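Long-range contacts in fatty acid synthase 1, isoform A (Drosophila melanogaster, PDB 6FN6), which probably makes long-chain saturated fatty acids from acetyl-CoA and malonyl-CoA with NADPH, this chain being its modifying region of dehydratase, enoylreductase and ketoreductase domains: residues P33-M38 and F173-L178; G146-G151 and Q165-W170; E61-H66 and E197-N202; T221-Q226 and K235-E240. All coordinates share one frame; numbering follows the deposited sequence.

Contact 1: P33-M38 and F173-L178; sequences PATGYM and FMDTML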
loop_
_atom_site.group_PDB
_atom_site.type_symbol
_atom_site.label_atom_id
_atom_site.label_comp_id
_atom_site.label_asym_id
_atom_site.label_seq_id
_atom_site.Cartn_x
_atom_site.Cartn_y
_atom_site.Cartn_z
ATOM N N PRO A 33 -4.121 26.788 -11.428
ATOM C CA PRO A 33 -3.161 26.524 -10.355
ATOM C C PRO A 33 -3.601 25.419 -9.407
ATOM O O PRO A 33 -4.790 25.260 -9.140
ATOM C CB PRO A 33 -3.084 27.863 -9.621
ATOM C CG PRO A 33 -4.402 28.499 -9.873
ATOM C CD PRO A 33 -4.787 28.092 -11.259
ATOM N N ALA A 34 -2.630 24.665 -8.906
ATOM C CA ALA A 34 -2.884 23.644 -7.903
ATOM C C ALA A 34 -3.660 24.252 -6.741
ATOM O O ALA A 34 -4.588 23.646 -6.205
ATOM C CB ALA A 34 -1.576 23.044 -7.426
ATOM N N THR A 35 -3.269 25.464 -6.362
ATOM C CA THR A 35 -3.906 26.183 -5.269
ATOM C C THR A 35 -5.316 26.623 -5.646
ATOM O O THR A 35 -6.146 26.900 -4.780
ATOM C CB THR A 35 -3.087 27.418 -4.873
ATOM O OG1 THR A 35 -3.028 28.325 -5.981
ATOM C CG2 THR A 35 -1.678 27.011 -4.477
ATOM N N GLY A 36 -5.584 26.681 -6.945
ATOM C CA GLY A 36 -6.922 26.955 -7.427
ATOM C C GLY A 36 -7.859 25.836 -7.020
ATOM O O GLY A 36 -8.957 26.076 -6.520
ATOM N N TYR A 37 -7.415 24.603 -7.244
ATOM C CA TYR A 37 -8.182 23.425 -6.864
ATOM C C TYR A 37 -8.463 23.403 -5.371
ATOM O O TYR A 37 -9.589 23.163 -4.945
ATOM C CB TYR A 37 -7.426 22.159 -7.240
ATOM C CG TYR A 37 -7.371 21.889 -8.718
ATOM C CD1 TYR A 37 -8.511 21.550 -9.428
ATOM C CD2 TYR A 37 -6.168 21.958 -9.400
ATOM C CE1 TYR A 37 -8.452 21.295 -10.784
ATOM C CE2 TYR A 37 -6.094 21.706 -10.743
ATOM C CZ TYR A 37 -7.236 21.372 -11.437
ATOM O OH TYR A 37 -7.138 21.121 -12.783
ATOM N N MET A 38 -7.424 23.661 -4.586
ATOM C CA MET A 38 -7.537 23.635 -3.139
ATOM C C MET A 38 -8.600 24.626 -2.686
ATOM O O MET A 38 -9.407 24.328 -1.807
ATOM C CB MET A 38 -6.189 23.958 -2.497
ATOM C CG MET A 38 -5.076 23.001 -2.890
ATOM S SD MET A 38 -3.434 23.520 -2.349
ATOM C CE MET A 38 -3.697 23.726 -0.591
ATOM N N PHE A 173 -2.271 33.998 -3.425
ATOM C CA PHE A 173 -1.433 34.019 -2.237
ATOM C C PHE A 173 -0.820 32.651 -1.953
ATOM O O PHE A 173 0.388 32.537 -1.741
ATOM C CB PHE A 173 -2.230 34.485 -1.023
ATOM C CG PHE A 173 -1.468 34.386 0.262
ATOM C CD1 PHE A 173 -0.570 35.372 0.625
ATOM C CD2 PHE A 173 -1.640 33.300 1.103
ATOM C CE1 PHE A 173 0.141 35.281 1.805
ATOM C CE2 PHE A 173 -0.932 33.204 2.284
ATOM C CZ PHE A 173 -0.040 34.195 2.636
ATOM N N MET A 174 -1.651 31.614 -1.944
ATOM C CA MET A 174 -1.163 30.270 -1.674
ATOM C C MET A 174 -0.227 29.811 -2.790
ATOM O O MET A 174 0.705 29.048 -2.546
ATOM C CB MET A 174 -2.331 29.292 -1.499
ATOM C CG MET A 174 -3.027 29.422 -0.142
ATOM S SD MET A 174 -4.051 28.006 0.322
ATOM C CE MET A 174 -5.391 28.132 -0.863
ATOM N N ASP A 175 -0.466 30.280 -4.011
ATOM C CA ASP A 175 0.417 29.945 -5.126
ATOM C C ASP A 175 1.819 30.510 -4.906
ATOM O O ASP A 175 2.809 29.826 -5.145
ATOM C CB ASP A 175 -0.147 30.467 -6.448
ATOM C CG ASP A 175 0.683 30.034 -7.644
ATOM O OD1 ASP A 175 1.009 28.834 -7.745
ATOM O OD2 ASP A 175 1.015 30.893 -8.486
ATOM N N THR A 176 1.903 31.757 -4.451
ATOM C CA THR A 176 3.201 32.384 -4.208
ATOM C C THR A 176 3.971 31.634 -3.121
ATOM O O THR A 176 5.200 31.680 -3.083
ATOM C CB THR A 176 3.059 33.871 -3.813
ATOM O OG1 THR A 176 2.167 34.002 -2.700
ATOM C CG2 THR A 176 2.533 34.683 -4.985
ATOM N N MET A 177 3.251 30.957 -2.232
ATOM C CA MET A 177 3.890 30.096 -1.240
ATOM C C MET A 177 4.580 28.916 -1.929
ATOM O O MET A 177 5.652 28.485 -1.511
ATOM C CB MET A 177 2.875 29.584 -0.217
ATOM C CG MET A 177 2.211 30.677 0.608
ATOM S SD MET A 177 1.060 30.035 1.846
ATOM C CE MET A 177 2.168 29.094 2.888
ATOM N N LEU A 178 3.956 28.391 -2.980
ATOM C CA LEU A 178 4.553 27.304 -3.751
ATOM C C LEU A 178 5.711 27.820 -4.597
ATOM O O LEU A 178 6.734 27.149 -4.744
ATOM C CB LEU A 178 3.512 26.632 -4.650
ATOM C CG LEU A 178 2.239 26.119 -3.976
ATOM C CD1 LEU A 178 1.416 25.304 -4.963
ATOM C CD2 LEU A 178 2.561 25.303 -2.736
#
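T35 and D175 mark the nearest approach of two helices, their CA atoms 5.7 Å apart, where the axes of 34-38 and 173-178 pass at 9.0 Å with N-to-C directions 136° apart, about midway between antiparallel and perpendicular. T35 carries most of the contact. With OG1 set between the backbone N and the carbonyl carbon (chi1 63°), its methyl lies anti to the carbonyl carbon and faces the other helix. There T35 CG2 touches D175 N at 3.5 Å and, tip to tip, L178 CD1 at 3.6 Å; M174 CB lies 3.8 Å from the same methyl. On the hydroxyl branch, T35 OG1 packs 3.6 Å from D175 CB, the two side chains crossing at about a right angle, while its hydrogen bond goes to I171 O, one turn earlier in the partner helix. The apolar contacts thin out beyond this core, M38 CE standing 4.4 Å from M174 SD. D175 OD2 is hydrogen-bonded to Q179 NE2. The two helices belong to the N-terminal and C-terminal hotdog folds of the dehydratase, and their meeting is characteristic of its double-hotdog architecture. D175, the predicted proton donor, lies with its side chain about 3 Å from that of H24, the predicted proton acceptor, consistent with an active site between the two halves.

Contact 2: G146-G151 and Q165-W170; sequences GGIFRG and QWVDNW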
loop_
_atom_site.group_PDB
_atom_site.type_symbol
_atom_site.label_atom_id
_atom_site.label_comp_id
_atom_site.label_asym_id
_atom_site.label_seq_id
_atom_site.Cartn_x
_atom_site.Cartn_y
_atom_site.Cartn_z
ATOM N N GLY A 146 2.366 36.480 -13.986
ATOM C CA GLY A 146 1.936 37.837 -14.255
ATOM C C GLY A 146 0.840 38.278 -13.309
ATOM O O GLY A 146 0.249 37.458 -12.605
ATOM N N GLY A 147 0.569 39.579 -13.286
ATOM C CA GLY A 147 -0.461 40.128 -12.426
ATOM C C GLY A 147 -0.249 39.831 -10.952
ATOM O O GLY A 147 0.867 39.927 -10.442
ATOM N N ILE A 148 -1.328 39.469 -10.267
ATOM C CA ILE A 148 -1.287 39.282 -8.820
ATOM C C ILE A 148 -0.501 38.028 -8.440
ATOM O O ILE A 148 -0.151 37.838 -7.276
ATOM C CB ILE A 148 -2.710 39.237 -8.232
ATOM C CG1 ILE A 148 -3.502 38.058 -8.808
ATOM C CG2 ILE A 148 -3.426 40.557 -8.506
ATOM C CD1 ILE A 148 -4.843 37.835 -8.138
ATOM N N PHE A 149 -0.221 37.171 -9.418
ATOM C CA PHE A 149 0.593 35.986 -9.167
ATOM C C PHE A 149 2.063 36.364 -9.009
ATOM O O PHE A 149 2.891 35.526 -8.652
ATOM C CB PHE A 149 0.429 34.960 -10.293
ATOM C CG PHE A 149 -0.813 34.120 -10.173
ATOM C CD1 PHE A 149 -0.788 32.924 -9.476
ATOM C CD2 PHE A 149 -2.002 34.523 -10.756
ATOM C CE1 PHE A 149 -1.924 32.145 -9.360
ATOM C CE2 PHE A 149 -3.141 33.749 -10.645
ATOM C CZ PHE A 149 -3.102 32.559 -9.945
ATOM N N ARG A 150 2.389 37.622 -9.288
ATOM C CA ARG A 150 3.716 38.142 -8.991
ATOM C C ARG A 150 3.710 38.707 -7.572
ATOM O O ARG A 150 3.980 39.889 -7.362
ATOM C CB ARG A 150 4.129 39.207 -10.010
ATOM C CG ARG A 150 4.702 38.632 -11.300
ATOM C CD ARG A 150 4.955 39.712 -12.338
ATOM N NE ARG A 150 5.990 40.657 -11.926
ATOM C CZ ARG A 150 7.249 40.643 -12.362
ATOM N NH1 ARG A 150 7.661 39.726 -13.232
ATOM N NH2 ARG A 150 8.105 41.554 -11.925
ATOM N N GLY A 151 3.403 37.848 -6.603
ATOM C CA GLY A 151 3.149 38.281 -5.241
ATOM C C GLY A 151 4.307 38.160 -4.268
ATOM O O GLY A 151 4.179 38.540 -3.104
ATOM N N GLN A 165 2.700 39.362 -0.716
ATOM C CA GLN A 165 1.676 40.398 -0.634
ATOM C C GLN A 165 0.294 39.768 -0.505
ATOM O O GLN A 165 0.117 38.581 -0.770
ATOM C CB GLN A 165 1.730 41.318 -1.859
ATOM C CG GLN A 165 1.488 40.625 -3.186
ATOM C CD GLN A 165 1.639 41.570 -4.365
ATOM O OE1 GLN A 165 2.477 42.468 -4.347
ATOM N NE2 GLN A 165 0.823 41.373 -5.395
ATOM N N TRP A 166 -0.676 40.569 -0.073
ATOM C CA TRP A 166 -2.049 40.108 0.084
ATOM C C TRP A 166 -3.005 41.022 -0.670
ATOM O O TRP A 166 -3.095 42.215 -0.374
ATOM C CB TRP A 166 -2.441 40.054 1.561
ATOM C CG TRP A 166 -3.882 39.709 1.766
ATOM C CD1 TRP A 166 -4.882 40.554 2.147
ATOM C CD2 TRP A 166 -4.489 38.424 1.587
ATOM N NE1 TRP A 166 -6.073 39.873 2.223
ATOM C CE2 TRP A 166 -5.857 38.563 1.884
ATOM C CE3 TRP A 166 -4.005 37.169 1.207
ATOM C CZ2 TRP A 166 -6.748 37.495 1.814
ATOM C CZ3 TRP A 166 -4.893 36.110 1.137
ATOM C CH2 TRP A 166 -6.247 36.279 1.438
ATOM N N VAL A 167 -3.712 40.458 -1.645
ATOM C CA VAL A 167 -4.657 41.223 -2.449
ATOM C C VAL A 167 -6.051 40.608 -2.359
ATOM O O VAL A 167 -6.795 40.601 -3.337
ATOM C CB VAL A 167 -4.193 41.311 -3.917
ATOM C CG1 VAL A 167 -2.890 42.085 -4.014
ATOM C CG2 VAL A 167 -4.032 39.919 -4.521
ATOM N N ASP A 168 -6.406 40.116 -1.176
ATOM C CA ASP A 168 -7.715 39.513 -0.950
ATOM C C ASP A 168 -7.976 38.406 -1.971
ATOM O O ASP A 168 -9.052 38.338 -2.566
ATOM C CB ASP A 168 -8.815 40.574 -1.025
ATOM C CG ASP A 168 -10.139 40.083 -0.464
ATOM O OD1 ASP A 168 -10.123 39.316 0.523
ATOM O OD2 ASP A 168 -11.195 40.464 -1.009
ATOM N N ASN A 169 -6.982 37.544 -2.166
ATOM C CA ASN A 169 -7.072 36.455 -3.133
ATOM C C ASN A 169 -6.270 35.251 -2.640
ATOM O O ASN A 169 -5.041 35.250 -2.690
ATOM C CB ASN A 169 -6.569 36.918 -4.504
ATOM C CG ASN A 169 -6.733 35.857 -5.583
ATOM O OD1 ASN A 169 -6.248 34.734 -5.447
ATOM N ND2 ASN A 169 -7.409 36.216 -6.668
ATOM N N TRP A 170 -6.971 34.223 -2.171
ATOM C CA TRP A 170 -6.322 33.052 -1.583
ATOM C C TRP A 170 -5.571 32.218 -2.614
ATOM O O TRP A 170 -4.522 31.654 -2.306
ATOM C CB TRP A 170 -7.353 32.179 -0.864
ATOM C CG TRP A 170 -7.893 32.803 0.387
ATOM C CD1 TRP A 170 -8.986 33.613 0.498
ATOM C CD2 TRP A 170 -7.352 32.676 1.707
ATOM N NE1 TRP A 170 -9.161 33.992 1.807
ATOM C CE2 TRP A 170 -8.172 33.430 2.568
ATOM C CE3 TRP A 170 -6.257 31.994 2.243
ATOM C CZ2 TRP A 170 -7.928 33.521 3.937
ATOM C CZ3 TRP A 170 -6.019 32.087 3.601
ATOM C CH2 TRP A 170 -6.850 32.843 4.432
#
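G151 and Q165 form the close end of this contact, with CA atoms 5.3 Å apart. Q165 N donates to G151 O at 2.9 Å, nearly straight (167° at the hydrogen) and in the carbonyl plane. The aliphatic part of Q165 then folds back over the glycine: CG stands between the backbone N and the carbonyl carbon (chi1 61°), which brings Q165 CG to 3.5 Å from G151 CA. A second close spot is I148, whose side chain crosses that of N169 at about a right angle, I148 CD1 coming 3.4 Å from N169 ND2. The carboxamide is held at its other atom, N169 OD1 capping S172 N at the start of helix 170-183. Between these spots the packing is looser. I148 CB meets V167 CG2 at 4.0 Å, and I148, V167 and Q165 remain partly exposed, as suits a surface contact. R150, at the centre of an inverse gamma turn, sends its end away from the partner segment toward helix 131-141. F149 leaves the contact, its ring meeting H24 and its carbonyl O bonded to Q179 of helix 170-183. The two loops extend past the ends of paired strands 152-155 and 161-164, close to the start of helix 170-183.

Contact 3: E61-H66 and E197-N202; sequences ENLVFH and ERAVIN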
loop_
_atom_site.group_PDB
_atom_site.type_symbol
_atom_site.label_atom_id
_atom_site.label_comp_id
_atom_site.label_asym_id
_atom_site.label_seq_id
_atom_site.Cartn_x
_atom_site.Cartn_y
_atom_site.Cartn_z
ATOM N N GLU A 61 -5.582 16.902 3.378
ATOM C CA GLU A 61 -4.555 15.878 3.516
ATOM C C GLU A 61 -4.435 15.020 2.265
ATOM O O GLU A 61 -5.410 14.808 1.545
ATOM C CB GLU A 61 -4.845 14.991 4.725
ATOM C CG GLU A 61 -4.812 15.727 6.050
ATOM C CD GLU A 61 -5.170 14.832 7.216
ATOM O OE1 GLU A 61 -4.262 14.150 7.737
ATOM O OE2 GLU A 61 -6.356 14.804 7.608
ATOM N N ASN A 62 -3.224 14.525 2.024
ATOM C CA ASN A 62 -2.950 13.628 0.906
ATOM C C ASN A 62 -3.426 14.231 -0.409
ATOM O O ASN A 62 -4.059 13.556 -1.221
ATOM C CB ASN A 62 -3.619 12.268 1.130
ATOM C CG ASN A 62 -3.112 11.200 0.173
ATOM O OD1 ASN A 62 -1.913 11.098 -0.082
ATOM N ND2 ASN A 62 -4.028 10.401 -0.363
ATOM N N LEU A 63 -3.125 15.507 -0.613
ATOM C CA LEU A 63 -3.465 16.167 -1.862
ATOM C C LEU A 63 -2.617 15.615 -2.995
ATOM O O LEU A 63 -1.392 15.557 -2.893
ATOM C CB LEU A 63 -3.274 17.679 -1.741
ATOM C CG LEU A 63 -4.343 18.419 -0.937
ATOM C CD1 LEU A 63 -3.856 19.792 -0.529
ATOM C CD2 LEU A 63 -5.620 18.539 -1.754
ATOM N N VAL A 64 -3.277 15.207 -4.073
ATOM C CA VAL A 64 -2.587 14.726 -5.260
ATOM C C VAL A 64 -3.079 15.502 -6.472
ATOM O O VAL A 64 -4.278 15.566 -6.737
ATOM C CB VAL A 64 -2.790 13.212 -5.465
ATOM C CG1 VAL A 64 -2.020 12.735 -6.691
ATOM C CG2 VAL A 64 -2.362 12.439 -4.231
ATOM N N PHE A 65 -2.143 16.087 -7.208
ATOM C CA PHE A 65 -2.472 16.787 -8.436
ATOM C C PHE A 65 -2.081 15.895 -9.613
ATOM O O PHE A 65 -0.925 15.853 -10.031
ATOM C CB PHE A 65 -1.764 18.141 -8.467
ATOM C CG PHE A 65 -2.022 18.970 -7.236
ATOM C CD1 PHE A 65 -3.174 19.731 -7.123
ATOM C CD2 PHE A 65 -1.126 18.966 -6.180
ATOM C CE1 PHE A 65 -3.421 20.480 -5.985
ATOM C CE2 PHE A 65 -1.368 19.717 -5.043
ATOM C CZ PHE A 65 -2.516 20.473 -4.946
ATOM N N HIS A 66 -3.067 15.164 -10.124
ATOM C CA HIS A 66 -2.824 14.078 -11.070
ATOM C C HIS A 66 -2.411 14.554 -12.459
ATOM O O HIS A 66 -1.649 13.872 -13.145
ATOM C CB HIS A 66 -4.066 13.195 -11.168
ATOM C CG HIS A 66 -4.440 12.552 -9.869
ATOM N ND1 HIS A 66 -3.975 11.311 -9.493
ATOM C CD2 HIS A 66 -5.224 12.985 -8.853
ATOM C CE1 HIS A 66 -4.461 11.003 -8.303
ATOM N NE2 HIS A 66 -5.221 12.004 -7.893
ATOM N N GLU A 197 1.216 16.774 1.475
ATOM C CA GLU A 197 0.803 15.872 2.540
ATOM C C GLU A 197 -0.263 16.515 3.419
ATOM O O GLU A 197 -1.281 15.893 3.726
ATOM C CB GLU A 197 2.009 15.457 3.388
ATOM C CG GLU A 197 1.670 14.495 4.521
ATOM C CD GLU A 197 1.779 15.136 5.892
ATOM O OE1 GLU A 197 2.830 15.749 6.180
ATOM O OE2 GLU A 197 0.815 15.028 6.680
ATOM N N ARG A 198 -0.030 17.760 3.822
ATOM C CA ARG A 198 -0.965 18.447 4.704
ATOM C C ARG A 198 -1.005 19.946 4.429
ATOM O O ARG A 198 0.028 20.586 4.233
ATOM C CB ARG A 198 -0.588 18.190 6.164
ATOM C CG ARG A 198 -1.685 18.499 7.165
ATOM C CD ARG A 198 -1.190 18.306 8.590
ATOM N NE ARG A 198 -2.278 18.015 9.523
ATOM C CZ ARG A 198 -2.745 16.795 9.779
ATOM N NH1 ARG A 198 -2.226 15.734 9.171
ATOM N NH2 ARG A 198 -3.738 16.634 10.645
ATOM N N ALA A 199 -2.214 20.497 4.418
ATOM C CA ALA A 199 -2.413 21.925 4.231
ATOM C C ALA A 199 -3.401 22.451 5.263
ATOM O O ALA A 199 -4.603 22.215 5.157
ATOM C CB ALA A 199 -2.905 22.217 2.823
ATOM N N VAL A 200 -2.887 23.163 6.261
ATOM C CA VAL A 200 -3.725 23.727 7.312
ATOM C C VAL A 200 -4.082 25.167 6.970
ATOM O O VAL A 200 -3.201 26.000 6.758
ATOM C CB VAL A 200 -3.031 23.649 8.682
ATOM C CG1 VAL A 200 -3.976 24.102 9.783
ATOM C CG2 VAL A 200 -2.533 22.241 8.948
ATOM N N ILE A 201 -5.380 25.452 6.911
ATOM C CA ILE A 201 -5.859 26.789 6.592
ATOM C C ILE A 201 -6.638 27.344 7.782
ATOM O O ILE A 201 -7.616 26.746 8.235
ATOM C CB ILE A 201 -6.717 26.785 5.316
ATOM C CG1 ILE A 201 -5.943 26.132 4.165
ATOM C CG2 ILE A 201 -7.122 28.210 4.945
ATOM C CD1 ILE A 201 -6.758 25.920 2.910
ATOM N N ASN A 202 -6.192 28.497 8.274
ATOM C CA ASN A 202 -6.784 29.141 9.442
ATOM C C ASN A 202 -7.215 30.565 9.089
ATOM O O ASN A 202 -6.450 31.510 9.283
ATOM C CB ASN A 202 -5.780 29.161 10.596
ATOM C CG ASN A 202 -6.403 29.587 11.906
ATOM O OD1 ASN A 202 -7.455 30.227 11.935
ATOM N ND2 ASN A 202 -5.746 29.241 13.007
#
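E61 OE1 and R198 NH1 form a salt bridge of 3.0 Å, at the seam where strand 58-65 of the N-terminal hotdog fold runs beside strand 191-201 of the C-terminal one in the double-hotdog dehydratase. The two side chains lie side by side and point the same way, with carboxylate and guanidinium planes 58° apart; E61 CG lies over one guanidinium face, toward its rim. R198 reaches this place with CG anti to the backbone N (chi1 -163°) and an extended chain as far as NE. E197 OE2 lies at the guanidinium edge, in its plane, as a long ion pair, and R198 NH2 has a further salt bridge to E113. An alanine in place of R198 would probably leave the carboxylates of E61 and E113 without their common cation, and E61 facing the like charge of E197 with less to offset it. On the backbone, N62 N donates to E197 O at 2.9 Å from above the carbonyl plane, 38° out of it. E61 CA makes a CA-H...O contact of 3.3 Å to the same E197 O. E61 and R198 form an antiparallel non-hydrogen-bonded pair with CA atoms 4.6 Å apart, and E197 and R198 make a classic beta bulge opposite R242. Further along, where M38 of helix 34-48 touches both residues, the packing turns apolar: L63 CD1 meets A199 CB at 4.2 Å.

Contact 4: T221-Q226 and K235-E240; sequences TGLPVQ and KSAGVE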
loop_
_atom_site.group_PDB
_atom_site.type_symbol
_atom_site.label_atom_id
_atom_site.label_comp_id
_atom_site.label_asym_id
_atom_site.label_seq_id
_atom_site.Cartn_x
_atom_site.Cartn_y
_atom_site.Cartn_z
ATOM N N THR A 221 4.495 45.671 1.380
ATOM C CA THR A 221 5.399 44.996 2.310
ATOM C C THR A 221 5.110 43.499 2.391
ATOM O O THR A 221 6.028 42.685 2.340
ATOM C CB THR A 221 5.312 45.613 3.719
ATOM O OG1 THR A 221 5.779 46.968 3.678
ATOM C CG2 THR A 221 6.152 44.819 4.720
ATOM N N GLY A 222 3.839 43.145 2.550
ATOM C CA GLY A 222 3.422 41.753 2.509
ATOM C C GLY A 222 3.533 40.990 3.817
ATOM O O GLY A 222 3.882 41.552 4.855
ATOM N N LEU A 223 3.237 39.693 3.751
ATOM C CA LEU A 223 3.252 38.820 4.919
ATOM C C LEU A 223 4.495 37.929 4.919
ATOM O O LEU A 223 4.945 37.501 3.856
ATOM C CB LEU A 223 1.995 37.948 4.946
ATOM C CG LEU A 223 0.644 38.653 5.071
ATOM C CD1 LEU A 223 -0.459 37.759 4.520
ATOM C CD2 LEU A 223 0.358 39.022 6.517
ATOM N N PRO A 224 5.043 37.624 6.109
ATOM C CA PRO A 224 6.220 36.746 6.158
ATOM C C PRO A 224 5.945 35.321 5.679
ATOM O O PRO A 224 4.905 34.751 6.014
ATOM C CB PRO A 224 6.595 36.734 7.648
ATOM C CG PRO A 224 5.899 37.892 8.254
ATOM C CD PRO A 224 4.656 38.094 7.451
ATOM N N VAL A 225 6.873 34.758 4.908
ATOM C CA VAL A 225 6.791 33.359 4.507
ATOM C C VAL A 225 8.065 32.653 4.961
ATOM O O VAL A 225 9.156 33.214 4.882
ATOM C CB VAL A 225 6.574 33.213 2.983
ATOM C CG1 VAL A 225 7.724 33.837 2.208
ATOM C CG2 VAL A 225 6.400 31.752 2.603
ATOM N N GLN A 226 7.916 31.420 5.435
ATOM C CA GLN A 226 9.034 30.654 5.976
ATOM C C GLN A 226 9.168 29.302 5.289
ATOM O O GLN A 226 8.173 28.673 4.935
ATOM C CB GLN A 226 8.867 30.452 7.483
ATOM C CG GLN A 226 8.657 31.735 8.269
ATOM C CD GLN A 226 9.902 32.596 8.319
ATOM O OE1 GLN A 226 11.021 32.095 8.205
ATOM N NE2 GLN A 226 9.715 33.899 8.492
ATOM N N LYS A 235 5.319 27.959 5.704
ATOM C CA LYS A 235 4.356 28.601 6.592
ATOM C C LYS A 235 4.279 30.112 6.390
ATOM O O LYS A 235 5.293 30.811 6.438
ATOM C CB LYS A 235 4.704 28.291 8.048
ATOM C CG LYS A 235 3.598 28.644 9.023
ATOM C CD LYS A 235 3.845 28.051 10.399
ATOM C CE LYS A 235 2.740 28.442 11.372
ATOM N NZ LYS A 235 1.380 28.073 10.877
ATOM N N SER A 236 3.066 30.607 6.158
ATOM C CA SER A 236 2.834 32.039 6.047
ATOM C C SER A 236 1.448 32.394 6.572
ATOM O O SER A 236 0.436 31.981 6.005
ATOM C CB SER A 236 2.987 32.503 4.598
ATOM O OG SER A 236 2.795 33.905 4.494
ATOM N N ALA A 237 1.416 33.164 7.657
ATOM C CA ALA A 237 0.166 33.594 8.270
ATOM C C ALA A 237 -0.736 32.397 8.585
ATOM O O ALA A 237 -0.362 31.531 9.377
ATOM C CB ALA A 237 -0.548 34.592 7.360
ATOM N N GLY A 238 -1.916 32.347 7.973
ATOM C CA GLY A 238 -2.904 31.334 8.302
ATOM C C GLY A 238 -2.766 30.041 7.525
ATOM O O GLY A 238 -3.486 29.078 7.785
ATOM N N VAL A 239 -1.845 30.021 6.568
ATOM C CA VAL A 239 -1.643 28.852 5.720
ATOM C C VAL A 239 -0.375 28.113 6.142
ATOM O O VAL A 239 0.681 28.716 6.316
ATOM C CB VAL A 239 -1.581 29.246 4.229
ATOM C CG1 VAL A 239 -1.494 28.002 3.348
ATOM C CG2 VAL A 239 -2.790 30.090 3.842
ATOM N N GLU A 240 -0.493 26.802 6.311
ATOM C CA GLU A 240 0.650 25.967 6.659
ATOM C C GLU A 240 0.690 24.737 5.752
ATOM O O GLU A 240 -0.242 23.933 5.745
ATOM C CB GLU A 240 0.575 25.551 8.129
ATOM C CG GLU A 240 1.846 24.928 8.665
ATOM C CD GLU A 240 1.694 24.429 10.089
ATOM O OE1 GLU A 240 1.689 25.265 11.016
ATOM O OE2 GLU A 240 1.585 23.201 10.282
#
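The flat peptide group that carries the P224 carbonyl takes the S236 hydroxyl from above its plane: S236 OG donates to P224 O at 2.7 Å, 44° out of it. S236 OG is anti to its backbone N (chi1 -178°), which turns it across to the other strand. S236 CA gives the same P224 O a CA-H...O contact at 3.4 Å. The K235 carbonyl is met more nearly in its plane, by Q226 N at 2.9 Å with a tilt of 26°, and K235 N returns a bond to Q226 O at 3.0 Å, making Q226 and K235 an antiparallel hydrogen-bonded pair. An alanine in place of S236 would probably leave P224 O without its hydroxyl mate and open a small gap beside L223 CB and the F173 ring, which OG touches. Packing at the turn is apolar, with L223 CD1 4.3 Å from A237 CB. The chain then reverses through a type II' turn from S236 to V239, closed by V239 N to S236 O at 3.1 Å, with S236 N bonding V239 O in return. Across the arms flanking the turn, K235 NZ salt-bridges E240 OE1 at 2.8 Å, on its anti lone pair; E240 OE2 has R242 as partner. Strands 223-228, 233-236 and 239-248 are successive members of an antiparallel meander, the sheet that in the C-terminal hotdog fold curls round helix 170-183.

Contact 1 is the buried core, helix on helix; contact 2 is a surface meeting of loops, and contacts 3 and 4 are partly buried pairings of strands. Contacts 1 and 3 join the N-terminal to the C-terminal hotdog fold, whereas 2 and 4 lie within the C-terminal one. Apolar touching dominates contact 1, with no hydrogen bond between its segments; contact 2 combines one backbone bond with loose aliphatic touching; charge governs contact 3, and a serine hydroxyl with backbone bonds governs contact 4. They share elements: M38 packs on L63 and A199, F173 and M177 lie against the strands of contact 4, and V200 N probably bonds E240 O, coupling contacts 3 and 4 through neighbouring strands.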